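Local coordinates for protein tRNA (guanine(9)-N1)-methyltransferase (Schizosaccharomyces pombe, PDB 4JWG) that uses S-adenosyl-L-methionine to methylate N1 of guanine at position 9 of cytoplasmic tRNA, its catalytic SPOUT-type domain being the part described here, at residues R32-C37 / D133-I138; D41-K46 / G139-K144; L116-A121 / N149-K154; S123-T128 / G159-K164. All coordinates share one frame; numbering follows the deposited sequence.

Contact 1 of 4, residues R32-C37 / D133-I138; sequences RIVLDC and DKIYII
Ile-135 begins the parallel pairing of strand 135-138 with strand 32-36, and each atom of its side chain rests on the neighbouring strand. Its CB lies 4.1 Å from the carbonyl O of Arg-32. At the branch point the methyl CG2 turns to meet CG2 of Val-34 at 3.7 Å, whereas CG1, anti to the carbonyl carbon (chi1 -57°), slides beneath one face of the Arg-32 guanidinium, 3.5 Å from NH2. The terminal CD1 carries on under the same group, 3.8 Å from CZ. Arg-32 reaches this place by bending at its second and third torsions; its NH1 is hydrogen-bonded to Gln-112, and the carbonyl O of Asp-133 lies at the guanidinium edge. On the other face of the sheet, CD1 of Ile-138 touches both CG2 of Ile-33 and CD2 of Leu-35. Four sound backbone bonds join the strands: Tyr-136 N to Arg-32 O, Val-34 N to Tyr-136 O, Ile-138 N to Val-34 O and Asp-36 N to Ile-138 O, the last 2.8 Å long. Helix 181-194 covers Ile-33 and Ile-138 with Phe-185. The chemistry is that of a sheet core: alternate backbone groups of 32-36 are satisfied by 135-138 while Ile-33 and Leu-35 turn theirs to strand 70-74, branched hydrocarbon fills both faces, and the Arg-32 guanidinium lies flat over an aliphatic chain.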
loop_
_atom_site.group_PDB
_atom_site.type_symbol
_atom_site.label_atom_id
_atom_site.label_comp_id
_atom_site.label_asym_id
_atom_site.label_seq_id
_atom_site.Cartn_x
_atom_site.Cartn_y
_atom_site.Cartn_z
ATOM N N ARG A 32 -3.294 -0.874 10.117
ATOM C CA ARG A 32 -1.976 -0.454 9.662
ATOM C C ARG A 32 -1.708 -0.900 8.244
ATOM O O ARG A 32 -2.059 -2.006 7.844
ATOM C CB ARG A 32 -0.905 -0.914 10.635
ATOM C CG ARG A 32 -1.103 -0.272 12.022
ATOM C CD ARG A 32 -0.780 -1.252 13.119
ATOM N NE ARG A 32 -1.779 -2.310 13.165
ATOM C CZ ARG A 32 -1.676 -3.409 13.904
ATOM N NH1 ARG A 32 -0.612 -3.580 14.661
ATOM N NH2 ARG A 32 -2.638 -4.331 13.884
ATOM N N ILE A 33 -1.117 -0.014 7.467
ATOM C CA ILE A 33 -0.850 -0.331 6.096
ATOM C C ILE A 33 0.614 -0.152 5.863
ATOM O O ILE A 33 1.177 0.870 6.264
ATOM C CB ILE A 33 -1.699 0.541 5.126
ATOM C CG1 ILE A 33 -3.208 0.250 5.324
ATOM C CG2 ILE A 33 -1.255 0.331 3.642
ATOM C CD1 ILE A 33 -4.193 0.974 4.341
ATOM N N VAL A 34 1.224 -1.143 5.210
ATOM C CA VAL A 34 2.669 -1.270 5.096
ATOM C C VAL A 34 3.020 -1.201 3.628
ATOM O O VAL A 34 2.417 -1.881 2.797
ATOM C CB VAL A 34 3.144 -2.632 5.705
ATOM C CG1 VAL A 34 4.604 -2.975 5.352
ATOM C CG2 VAL A 34 2.909 -2.657 7.216
ATOM N N LEU A 35 3.964 -0.335 3.294
ATOM C CA LEU A 35 4.499 -0.325 1.959
ATOM C C LEU A 35 5.760 -1.122 2.064
ATOM O O LEU A 35 6.755 -0.735 2.730
ATOM C CB LEU A 35 4.808 1.093 1.484
ATOM C CG LEU A 35 3.647 2.064 1.564
ATOM C CD1 LEU A 35 4.164 3.360 0.994
ATOM C CD2 LEU A 35 2.410 1.540 0.807
ATOM N N ASP A 36 5.722 -2.272 1.425
ATOM C CA ASP A 36 6.897 -3.111 1.498
ATOM C C ASP A 36 7.976 -2.703 0.469
ATOM O O ASP A 36 7.902 -3.052 -0.704
ATOM C CB ASP A 36 6.488 -4.551 1.371
ATOM C CG ASP A 36 7.652 -5.440 1.133
ATOM O OD1 ASP A 36 8.782 -5.047 1.537
ATOM O OD2 ASP A 36 7.427 -6.526 0.558
ATOM N N CYS A 37 8.980 -1.968 0.938
ATOM C CA CYS A 37 9.980 -1.369 0.028
ATOM C C CYS A 37 11.231 -2.176 -0.242
ATOM O O CYS A 37 12.256 -1.618 -0.627
ATOM C CB CYS A 37 10.318 0.061 0.456
ATOM S SG CYS A 37 8.896 1.071 0.908
ATOM N N ASP A 133 -8.142 -4.758 13.270
ATOM C CA ASP A 133 -6.977 -5.411 13.903
ATOM C C ASP A 133 -5.881 -5.932 12.931
ATOM O O ASP A 133 -4.855 -6.476 13.400
ATOM C CB ASP A 133 -7.430 -6.562 14.849
ATOM C CG ASP A 133 -8.198 -7.665 14.113
ATOM O OD1 ASP A 133 -9.202 -7.337 13.437
ATOM O OD2 ASP A 133 -7.792 -8.856 14.190
ATOM N N LYS A 134 -6.075 -5.774 11.613
ATOM C CA LYS A 134 -5.173 -6.387 10.634
ATOM C C LYS A 134 -4.179 -5.407 10.052
ATOM O O LYS A 134 -4.265 -4.195 10.289
ATOM C CB LYS A 134 -5.945 -7.054 9.508
ATOM C CG LYS A 134 -6.756 -8.240 9.953
ATOM C CD LYS A 134 -6.003 -9.554 9.783
ATOM C CE LYS A 134 -6.817 -10.748 10.281
ATOM N NZ LYS A 134 -8.322 -10.527 10.229
ATOM N N ILE A 135 -3.230 -5.962 9.300
ATOM C CA ILE A 135 -2.106 -5.238 8.758
ATOM C C ILE A 135 -1.992 -5.613 7.300
ATOM O O ILE A 135 -1.702 -6.761 6.957
ATOM C CB ILE A 135 -0.788 -5.594 9.474
ATOM C CG1 ILE A 135 -0.906 -5.322 10.977
ATOM C CG2 ILE A 135 0.388 -4.805 8.906
ATOM C CD1 ILE A 135 0.158 -6.032 11.770
ATOM N N TYR A 136 -2.195 -4.618 6.453
ATOM C CA TYR A 136 -2.276 -4.807 5.027
ATOM C C TYR A 136 -1.026 -4.301 4.350
ATOM O O TYR A 136 -0.609 -3.128 4.579
ATOM C CB TYR A 136 -3.535 -4.110 4.513
ATOM C CG TYR A 136 -4.764 -4.754 5.095
ATOM C CD1 TYR A 136 -5.248 -5.967 4.587
ATOM C CD2 TYR A 136 -5.413 -4.196 6.198
ATOM C CE1 TYR A 136 -6.373 -6.594 5.160
ATOM C CE2 TYR A 136 -6.542 -4.809 6.779
ATOM C CZ TYR A 136 -7.008 -6.004 6.252
ATOM O OH TYR A 136 -8.113 -6.611 6.819
ATOM N N ILE A 137 -0.422 -5.187 3.543
ATOM C CA ILE A 137 0.884 -4.903 2.871
ATOM C C ILE A 137 0.708 -4.662 1.382
ATOM O O ILE A 137 -0.005 -5.426 0.694
ATOM C CB ILE A 137 1.938 -6.032 3.058
ATOM C CG1 ILE A 137 2.034 -6.454 4.536
ATOM C CG2 ILE A 137 3.281 -5.594 2.542
ATOM C CD1 ILE A 137 2.652 -7.800 4.752
ATOM N N ILE A 138 1.336 -3.586 0.886
ATOM C CA ILE A 138 1.376 -3.320 -0.541
ATOM C C ILE A 138 2.832 -3.375 -0.981
ATOM O O ILE A 138 3.675 -2.711 -0.399
ATOM C CB ILE A 138 0.763 -1.957 -0.881
ATOM C CG1 ILE A 138 -0.654 -1.815 -0.332
ATOM C CG2 ILE A 138 0.747 -1.726 -2.365
ATOM C CD1 ILE A 138 -1.140 -0.247 -0.216
#

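Contact 2 of 4, residues D41-K46 / G139-K144; sequences DLMNDK and GAIVDK. With ACY (acetic acid), chain C.
Met-43 reaches over two neighbouring residues of the 139-144 loop, lying aslant to Ile-141 and at about a right angle to Val-142. Its CG is anti to the carbonyl carbon (chi1 -70°) and the thioether folds back at the third torsion, which brings the methyl CE to 3.6 Å from the carbonyl O of Ala-140. The sulfur lies beside Val-142, with SD 3.7 Å from its backbone N and close to its CB. Ile-141 answers with its tip: CD1 touches CE of Met-43 at 3.9 Å and CB of Leu-42 at 3.8 Å. The two branches of Ile-141 part company here. CG1, anti to the backbone N, carries CD1 toward residues 42 and 43, while CG2 looks the other way and comes within 4.0 Å of the methyl CH3 of a bound acetic acid. That molecule, probably from the crystallisation liquor, accepts a nearly straight hydrogen bond from Gly-139 N to its O, 3.1 Å long. Gly-139 and Lys-144 bind S-adenosyl-L-methionine, as does Asp-143, the catalytic proton acceptor; this contact with residues 140-142 thus falls in the middle of the cofactor loop, where Ala-140 centres an inverse gamma turn. The contact lies beyond the end of strand 135-139, beside the start of helix 45-63. Asn-44 stands at the N-cap of that helix, whose Leu-51 packs on Met-43 and Ala-140 and whose Glu-47 and Ser-50 touch Val-142.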
loop_
_atom_site.group_PDB
_atom_site.type_symbol
_atom_site.label_atom_id
_atom_site.label_comp_id
_atom_site.label_asym_id
_atom_site.label_seq_id
_atom_site.Cartn_x
_atom_site.Cartn_y
_atom_site.Cartn_z
ATOM N N ASP A 41 16.074 -3.717 -5.809
ATOM C CA ASP A 41 16.772 -4.596 -6.780
ATOM C C ASP A 41 16.167 -4.587 -8.196
ATOM O O ASP A 41 16.788 -4.895 -9.199
ATOM C CB ASP A 41 16.329 -5.998 -6.283
ATOM C CG ASP A 41 17.278 -6.621 -5.283
ATOM O OD1 ASP A 41 18.098 -5.885 -4.694
ATOM O OD2 ASP A 41 17.186 -7.861 -5.061
ATOM N N LEU A 42 14.883 -4.325 -8.231
ATOM C CA LEU A 42 14.101 -4.691 -9.378
ATOM C C LEU A 42 14.063 -3.496 -10.295
ATOM O O LEU A 42 14.027 -3.659 -11.508
ATOM C CB LEU A 42 12.803 -5.359 -8.934
ATOM C CG LEU A 42 13.077 -6.657 -8.167
ATOM C CD1 LEU A 42 11.782 -7.368 -7.832
ATOM C CD2 LEU A 42 13.996 -7.572 -8.997
ATOM N N MET A 43 14.130 -2.293 -9.722
ATOM C CA MET A 43 13.934 -1.106 -10.510
ATOM C C MET A 43 15.086 -0.236 -11.012
ATOM O O MET A 43 16.093 -0.099 -10.322
ATOM C CB MET A 43 13.022 -0.310 -9.593
ATOM C CG MET A 43 11.633 -0.897 -9.470
ATOM S SD MET A 43 10.703 -0.129 -8.125
ATOM C CE MET A 43 11.289 -1.064 -6.713
ATOM N N ASN A 44 14.938 0.390 -12.153
ATOM C CA ASN A 44 15.927 1.338 -12.573
ATOM C C ASN A 44 15.666 2.642 -11.890
ATOM O O ASN A 44 14.701 2.773 -11.216
ATOM C CB ASN A 44 15.867 1.527 -14.063
ATOM C CG ASN A 44 14.567 2.038 -14.502
ATOM O OD1 ASN A 44 14.208 1.953 -15.648
ATOM N ND2 ASN A 44 13.826 2.547 -13.572
ATOM N N ASP A 45 16.533 3.611 -12.080
ATOM C CA ASP A 45 16.396 4.937 -11.435
ATOM C C ASP A 45 15.033 5.572 -11.734
ATOM O O ASP A 45 14.366 6.085 -10.824
ATOM C CB ASP A 45 17.488 5.917 -11.874
ATOM C CG ASP A 45 18.859 5.534 -11.363
ATOM O OD1 ASP A 45 19.852 5.968 -11.999
ATOM O OD2 ASP A 45 18.943 4.795 -10.352
ATOM N N LYS A 46 14.616 5.566 -12.996
ATOM C CA LYS A 46 13.357 6.236 -13.359
ATOM C C LYS A 46 12.206 5.638 -12.558
ATOM O O LYS A 46 11.342 6.352 -12.078
ATOM C CB LYS A 46 13.064 6.131 -14.862
ATOM C CG LYS A 46 13.942 7.021 -15.760
ATOM N N GLY A 139 3.141 -4.171 -1.995
ATOM C CA GLY A 139 4.505 -4.279 -2.458
ATOM C C GLY A 139 4.966 -2.990 -3.094
ATOM O O GLY A 139 4.342 -2.502 -4.049
ATOM N N ALA A 140 6.022 -2.383 -2.559
ATOM C CA ALA A 140 6.460 -1.128 -3.150
ATOM C C ALA A 140 7.320 -1.450 -4.380
ATOM O O ALA A 140 8.562 -1.457 -4.345
ATOM C CB ALA A 140 7.200 -0.237 -2.119
ATOM N N ILE A 141 6.614 -1.717 -5.468
ATOM C CA ILE A 141 7.199 -2.205 -6.723
ATOM C C ILE A 141 6.460 -1.527 -7.906
ATOM O O ILE A 141 5.234 -1.393 -7.876
ATOM C CB ILE A 141 7.156 -3.799 -6.793
ATOM C CG1 ILE A 141 7.764 -4.368 -8.084
ATOM C CG2 ILE A 141 5.740 -4.308 -6.670
ATOM C CD1 ILE A 141 9.244 -4.027 -8.319
ATOM N N VAL A 142 7.213 -1.086 -8.911
ATOM C CA VAL A 142 6.683 -0.414 -10.116
ATOM C C VAL A 142 6.713 -1.414 -11.291
ATOM O O VAL A 142 7.602 -2.258 -11.350
ATOM C CB VAL A 142 7.501 0.905 -10.416
ATOM C CG1 VAL A 142 7.529 1.247 -11.863
ATOM C CG2 VAL A 142 6.913 2.054 -9.657
ATOM N N ASP A 143 5.727 -1.340 -12.194
ATOM C CA ASP A 143 5.605 -2.274 -13.321
ATOM C C ASP A 143 5.647 -3.684 -12.755
ATOM O O ASP A 143 6.456 -4.502 -13.196
ATOM C CB ASP A 143 6.722 -2.033 -14.372
ATOM C CG ASP A 143 6.330 -2.485 -15.793
ATOM O OD1 ASP A 143 5.742 -1.669 -16.545
ATOM O OD2 ASP A 143 6.607 -3.651 -16.149
ATOM N N LYS A 144 4.837 -3.944 -11.753
ATOM C CA LYS A 144 4.906 -5.205 -11.082
ATOM C C LYS A 144 4.549 -6.318 -12.020
ATOM O O LYS A 144 4.552 -7.463 -11.645
ATOM C CB LYS A 144 3.968 -5.202 -9.899
ATOM C CG LYS A 144 2.565 -5.532 -10.221
ATOM C CD LYS A 144 1.661 -4.357 -9.972
ATOM C CE LYS A 144 0.233 -4.658 -10.353
ATOM N NZ LYS A 144 -0.743 -4.091 -9.398
HETATM C C ACY C . 0.675 -5.008 -4.754
HETATM O O ACY C . 0.832 -5.552 -3.590
HETATM O OXT ACY C . -0.430 -4.719 -5.409
HETATM C CH3 ACY C . 1.964 -4.636 -5.452
#

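Contact 3 of 4, residues L116-A121 / N149-K154; sequences LVYLSA and NLCQNK
OD2 of Asp-36 is gripped from both segments, by a hydrogen bond with OH of Tyr-118 and a salt bridge to NZ of Lys-154, and this shared carboxylate links strand 116-119 to helix 150-158. The pair belongs to the SPOUT fold, in which the cofactor is held by loops of a C-terminal trefoil knot; Leu-119 and Cys-151 both bind S-adenosyl-L-methionine. The Tyr-118 ring leaves the strand with CG roughly anti to the backbone N (chi1 -151°) and runs beside the first turn of the helix. CB of Cys-151 presses on it at CE2, 3.4 Å away, and the carbonyl O of Cys-151 lies over one ring face. The thiol takes a slanting position: SG is 4.8 Å from the ring centroid and 59° off the normal, a sulfur-aromatic contact, and it also comes to 3.8 Å from OH of Tyr-118. Lys-154, fully extended, follows the same side of the helix, and its ammonium would be expected to help keep Asp-36 ionised. A leucine in place of Tyr-118 would probably leave OD2 of Asp-36 without its hydroxyl partner and deprive Cys-151 of the flat surface beside its CB and SG. Next to Cys-151, Gln-152 bends at its second torsion and points NE2 at OG1 of Thr-162, probably in a hydrogen bond, although the modelled distance is too short to trust. Its aliphatic part packs on Ser-120, whose OG is hydrogen-bonded to the backbone N of Asp-122 and stands 3.6 Å from CG of Gln-152.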
loop_
_atom_site.group_PDB
_atom_site.type_symbol
_atom_site.label_atom_id
_atom_site.label_comp_id
_atom_site.label_asym_id
_atom_site.label_seq_id
_atom_site.Cartn_x
_atom_site.Cartn_y
_atom_site.Cartn_z
ATOM N N LEU A 116 -1.046 -10.105 9.585
ATOM C CA LEU A 116 -0.544 -9.602 8.315
ATOM C C LEU A 116 -1.287 -10.181 7.128
ATOM O O LEU A 116 -1.509 -11.384 7.079
ATOM C CB LEU A 116 0.915 -9.983 8.155
ATOM C CG LEU A 116 1.950 -9.432 9.136
ATOM C CD1 LEU A 116 3.214 -10.271 9.041
ATOM C CD2 LEU A 116 2.225 -7.982 8.797
ATOM N N VAL A 117 -1.661 -9.315 6.172
ATOM C CA VAL A 117 -2.303 -9.719 4.912
ATOM C C VAL A 117 -1.572 -9.052 3.775
ATOM O O VAL A 117 -1.554 -7.814 3.686
ATOM C CB VAL A 117 -3.796 -9.298 4.836
ATOM C CG1 VAL A 117 -4.441 -9.781 3.554
ATOM C CG2 VAL A 117 -4.560 -9.830 6.031
ATOM N N TYR A 118 -0.987 -9.863 2.897
ATOM C CA TYR A 118 -0.253 -9.340 1.765
ATOM C C TYR A 118 -1.191 -9.229 0.589
ATOM O O TYR A 118 -1.739 -10.241 0.140
ATOM C CB TYR A 118 0.941 -10.225 1.383
ATOM C CG TYR A 118 2.055 -9.414 0.744
ATOM C CD1 TYR A 118 3.299 -9.360 1.344
ATOM C CD2 TYR A 118 1.839 -8.645 -0.430
ATOM C CE1 TYR A 118 4.338 -8.599 0.811
ATOM C CE2 TYR A 118 2.862 -7.857 -0.980
ATOM C CZ TYR A 118 4.133 -7.844 -0.332
ATOM O OH TYR A 118 5.223 -7.118 -0.802
ATOM N N LEU A 119 -1.372 -8.015 0.079
ATOM C CA LEU A 119 -2.248 -7.861 -1.053
ATOM C C LEU A 119 -1.554 -8.274 -2.323
ATOM O O LEU A 119 -0.438 -7.837 -2.618
ATOM C CB LEU A 119 -2.748 -6.424 -1.222
ATOM C CG LEU A 119 -3.223 -5.587 -0.052
ATOM C CD1 LEU A 119 -3.653 -4.271 -0.642
ATOM C CD2 LEU A 119 -4.315 -6.218 0.723
ATOM N N SER A 120 -2.240 -9.081 -3.118
ATOM C CA SER A 120 -1.663 -9.528 -4.378
ATOM C C SER A 120 -2.781 -9.900 -5.319
ATOM O O SER A 120 -3.634 -10.731 -4.969
ATOM C CB SER A 120 -0.729 -10.730 -4.177
ATOM O OG SER A 120 -0.691 -11.512 -5.370
ATOM N N ALA A 121 -2.754 -9.320 -6.517
ATOM C CA ALA A 121 -3.732 -9.648 -7.567
ATOM C C ALA A 121 -3.753 -11.136 -7.948
ATOM O O ALA A 121 -4.680 -11.549 -8.676
ATOM C CB ALA A 121 -3.483 -8.808 -8.826
ATOM N N ASN A 149 3.743 -13.515 -10.038
ATOM C CA ASN A 149 3.456 -14.031 -8.699
ATOM C C ASN A 149 4.441 -13.542 -7.671
ATOM O O ASN A 149 4.588 -14.147 -6.604
ATOM C CB ASN A 149 3.431 -15.564 -8.667
ATOM C CG ASN A 149 2.380 -16.170 -9.571
ATOM O OD1 ASN A 149 1.303 -15.623 -9.773
ATOM N ND2 ASN A 149 2.698 -17.332 -10.124
ATOM N N LEU A 150 5.108 -12.434 -7.981
ATOM C CA LEU A 150 6.182 -11.907 -7.148
ATOM C C LEU A 150 5.852 -11.756 -5.679
ATOM O O LEU A 150 6.613 -12.190 -4.814
ATOM C CB LEU A 150 6.559 -10.511 -7.620
ATOM C CG LEU A 150 7.513 -9.775 -6.677
ATOM C CD1 LEU A 150 8.881 -10.372 -6.792
ATOM C CD2 LEU A 150 7.526 -8.295 -6.944
ATOM N N CYS A 151 4.708 -11.131 -5.401
ATOM C CA CYS A 151 4.277 -10.893 -4.014
ATOM C C CYS A 151 3.549 -12.126 -3.439
ATOM O O CYS A 151 3.530 -12.299 -2.241
ATOM C CB CYS A 151 3.409 -9.625 -3.874
ATOM S SG CYS A 151 4.224 -8.037 -4.379
ATOM N N GLN A 152 2.954 -12.976 -4.277
ATOM C CA GLN A 152 2.361 -14.248 -3.807
ATOM C C GLN A 152 3.461 -15.140 -3.274
ATOM O O GLN A 152 3.349 -15.673 -2.160
ATOM C CB GLN A 152 1.680 -15.003 -4.941
ATOM C CG GLN A 152 0.178 -14.981 -4.917
ATOM C CD GLN A 152 -0.444 -15.636 -3.699
ATOM O OE1 GLN A 152 -0.011 -16.690 -3.226
ATOM N NE2 GLN A 152 -1.468 -15.004 -3.186
ATOM N N ASN A 153 4.526 -15.291 -4.084
ATOM C CA ASN A 153 5.675 -16.126 -3.747
ATOM C C ASN A 153 6.271 -15.723 -2.422
ATOM O O ASN A 153 6.550 -16.570 -1.576
ATOM C CB ASN A 153 6.764 -15.996 -4.802
ATOM C CG ASN A 153 6.482 -16.798 -6.064
ATOM O OD1 ASN A 153 7.331 -16.831 -6.960
ATOM N ND2 ASN A 153 5.294 -17.449 -6.148
ATOM N N LYS A 154 6.472 -14.423 -2.254
ATOM C CA LYS A 154 7.085 -13.896 -1.046
ATOM C C LYS A 154 6.250 -14.154 0.221
ATOM O O LYS A 154 6.752 -14.703 1.202
ATOM C CB LYS A 154 7.331 -12.401 -1.209
ATOM C CG LYS A 154 7.810 -11.740 0.052
ATOM C CD LYS A 154 8.377 -10.366 -0.224
ATOM C CE LYS A 154 8.840 -9.701 1.078
ATOM N NZ LYS A 154 9.737 -8.592 0.688
#

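Contact 4 of 4, residues S123-T128 / G159-K164; sequences SDNTIT and GIKTAK
Lys-161 brings its CG to 3.9 Å from ND2 of Asn-125, the two side chains meeting at about a right angle, soon after the Schellman motif at Gly-159 that ends helix 150-158. Residues 161-163 form an outermost strand of the parallel SPOUT sheet, and loop 123-128 lies along its edge, joined by a single backbone bridge between Thr-126 and Lys-164. Next in order, Thr-162 offers its carbonyl O to ND2 of Asn-125, a 3.1 Å bond that enters nearly in line with the C=O and close to the amide plane, which should fix the rotation of that amide. Its OG1 faces OG of Ser-123; the modelled separation is too short to be trusted, but a hydrogen bond is plausible, and NE2 of Gln-152 also lies doubtfully close to OG1. Ala-163 is apolar: its CB fits against the outer arm of Ile-127, 3.9 Å from CG1 and equally near CD1. Its backbone is bonded on the other side to strand 116-119. Lys-164 closes the bridge on both sides, its N donating to Asn-125 O at 3.0 Å and its O accepting from Ile-127 N at 2.9 Å. With CG set between the backbone N and the carbonyl carbon (chi1 70°), its chain runs back along the loop until NZ donates to O of Ser-123 at 3.2 Å. An alanine here is likely to leave the carbonyl of Ser-123 without its ammonium mate and strip cover from Thr-126, whose OG1 lies 3.5 Å from CE of Lys-164.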
loop_
_atom_site.group_PDB
_atom_site.type_symbol
_atom_site.label_atom_id
_atom_site.label_comp_id
_atom_site.label_asym_id
_atom_site.label_seq_id
_atom_site.Cartn_x
_atom_site.Cartn_y
_atom_site.Cartn_z
ATOM N N SER A 123 -3.645 -13.709 -5.693
ATOM C CA SER A 123 -4.261 -14.536 -4.688
ATOM C C SER A 123 -5.556 -15.176 -5.172
ATOM O O SER A 123 -6.253 -14.614 -6.037
ATOM C CB SER A 123 -4.562 -13.688 -3.470
ATOM O OG SER A 123 -4.453 -14.478 -2.324
ATOM N N ASP A 124 -5.888 -16.336 -4.606
ATOM C CA ASP A 124 -7.214 -16.916 -4.816
ATOM C C ASP A 124 -8.183 -16.404 -3.753
ATOM O O ASP A 124 -9.397 -16.561 -3.879
ATOM C CB ASP A 124 -7.171 -18.447 -4.776
ATOM C CG ASP A 124 -5.974 -19.019 -5.522
ATOM O OD1 ASP A 124 -5.991 -19.002 -6.774
ATOM O OD2 ASP A 124 -5.014 -19.478 -4.852
ATOM N N ASN A 125 -7.642 -15.800 -2.701
ATOM C CA ASN A 125 -8.448 -15.066 -1.733
ATOM C C ASN A 125 -8.845 -13.680 -2.144
ATOM O O ASN A 125 -8.152 -13.024 -2.876
ATOM C CB ASN A 125 -7.696 -14.941 -0.433
ATOM C CG ASN A 125 -7.488 -16.269 0.221
ATOM O OD1 ASN A 125 -8.267 -17.218 -0.005
ATOM N ND2 ASN A 125 -6.440 -16.363 1.029
ATOM N N THR A 126 -9.976 -13.230 -1.631
ATOM C CA THR A 126 -10.433 -11.897 -1.901
ATOM C C THR A 126 -10.910 -11.270 -0.608
ATOM O O THR A 126 -11.725 -11.860 0.128
ATOM C CB THR A 126 -11.559 -11.879 -2.921
ATOM O OG1 THR A 126 -11.218 -12.723 -4.018
ATOM C CG2 THR A 126 -11.765 -10.499 -3.447
ATOM N N ILE A 127 -10.388 -10.076 -0.340
ATOM C CA ILE A 127 -10.939 -9.198 0.681
ATOM C C ILE A 127 -12.370 -8.817 0.377
ATOM O O ILE A 127 -12.703 -8.415 -0.729
ATOM C CB ILE A 127 -10.158 -7.878 0.764
ATOM C CG1 ILE A 127 -8.788 -8.131 1.347
ATOM C CG2 ILE A 127 -10.862 -6.916 1.673
ATOM C CD1 ILE A 127 -8.877 -8.946 2.606
ATOM N N THR A 128 -13.228 -8.896 1.365
ATOM C CA THR A 128 -14.560 -8.312 1.175
ATOM C C THR A 128 -14.786 -7.110 2.103
ATOM O O THR A 128 -15.684 -6.308 1.855
ATOM C CB THR A 128 -15.677 -9.367 1.295
ATOM O OG1 THR A 128 -15.575 -10.036 2.555
ATOM C CG2 THR A 128 -15.524 -10.412 0.197
ATOM N N GLY A 159 4.596 -17.876 5.105
ATOM C CA GLY A 159 3.502 -18.411 5.879
ATOM C C GLY A 159 2.368 -17.432 6.132
ATOM O O GLY A 159 1.447 -17.741 6.902
ATOM N N ILE A 160 2.389 -16.263 5.484
ATOM C CA ILE A 160 1.333 -15.276 5.707
ATOM C C ILE A 160 0.221 -15.310 4.648
ATOM O O ILE A 160 0.404 -15.805 3.542
ATOM C CB ILE A 160 1.884 -13.851 5.915
ATOM C CG1 ILE A 160 2.243 -13.215 4.584
ATOM C CG2 ILE A 160 3.047 -13.844 6.900
ATOM C CD1 ILE A 160 3.121 -11.947 4.708
ATOM N N LYS A 161 -0.948 -14.807 5.021
ATOM C CA LYS A 161 -2.112 -14.806 4.133
ATOM C C LYS A 161 -1.979 -13.737 3.017
ATOM O O LYS A 161 -1.384 -12.680 3.223
ATOM C CB LYS A 161 -3.397 -14.607 4.957
ATOM C CG LYS A 161 -4.649 -15.258 4.338
ATOM C CD LYS A 161 -5.677 -15.731 5.397
ATOM C CE LYS A 161 -5.161 -16.915 6.227
ATOM N NZ LYS A 161 -5.837 -17.014 7.550
ATOM N N THR A 162 -2.493 -14.044 1.836
ATOM C CA THR A 162 -2.478 -13.126 0.732
ATOM C C THR A 162 -3.916 -12.937 0.361
ATOM O O THR A 162 -4.718 -13.839 0.573
ATOM C CB THR A 162 -1.785 -13.716 -0.525
ATOM O OG1 THR A 162 -2.509 -14.876 -0.975
ATOM C CG2 THR A 162 -0.329 -14.055 -0.263
ATOM N N ALA A 163 -4.259 -11.785 -0.200
ATOM C CA ALA A 163 -5.622 -11.585 -0.727
ATOM C C ALA A 163 -5.555 -10.488 -1.718
ATOM O O ALA A 163 -4.644 -9.670 -1.658
ATOM C CB ALA A 163 -6.621 -11.211 0.370
ATOM N N LYS A 164 -6.523 -10.472 -2.623
ATOM C CA LYS A 164 -6.675 -9.411 -3.580
ATOM C C LYS A 164 -7.932 -8.590 -3.256
ATOM O O LYS A 164 -8.775 -8.980 -2.420
ATOM C CB LYS A 164 -6.751 -10.005 -4.980
ATOM C CG LYS A 164 -8.019 -10.763 -5.242
ATOM C CD LYS A 164 -8.185 -11.112 -6.688
ATOM C CE LYS A 164 -9.070 -12.333 -6.800
ATOM N NZ LYS A 164 -8.413 -13.188 -7.833
#

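From the N terminus, the first halves of contacts 1, 2, 3 and 4 appear in that order, and their partners follow from 133 onward in the same order. Every pair of contacts therefore crosses and none nests. Contacts 1 and 2 close the long loops, each spanning more than ninety residues, and bring the first strand and the loop leading into helix 45-63 to strand 135-139 and its cofactor loop. Contacts 3 and 4 close loops of about thirty residues, packing helix 150-158 and edge strand 161-163 on strand 116-119 and the segment after it. Asp-36 joins contacts 1 and 3, its backbone O meets Ala-140 of contact 2, and the backbone pair Tyr-118 N to Lys-161 O links contacts 3 and 4.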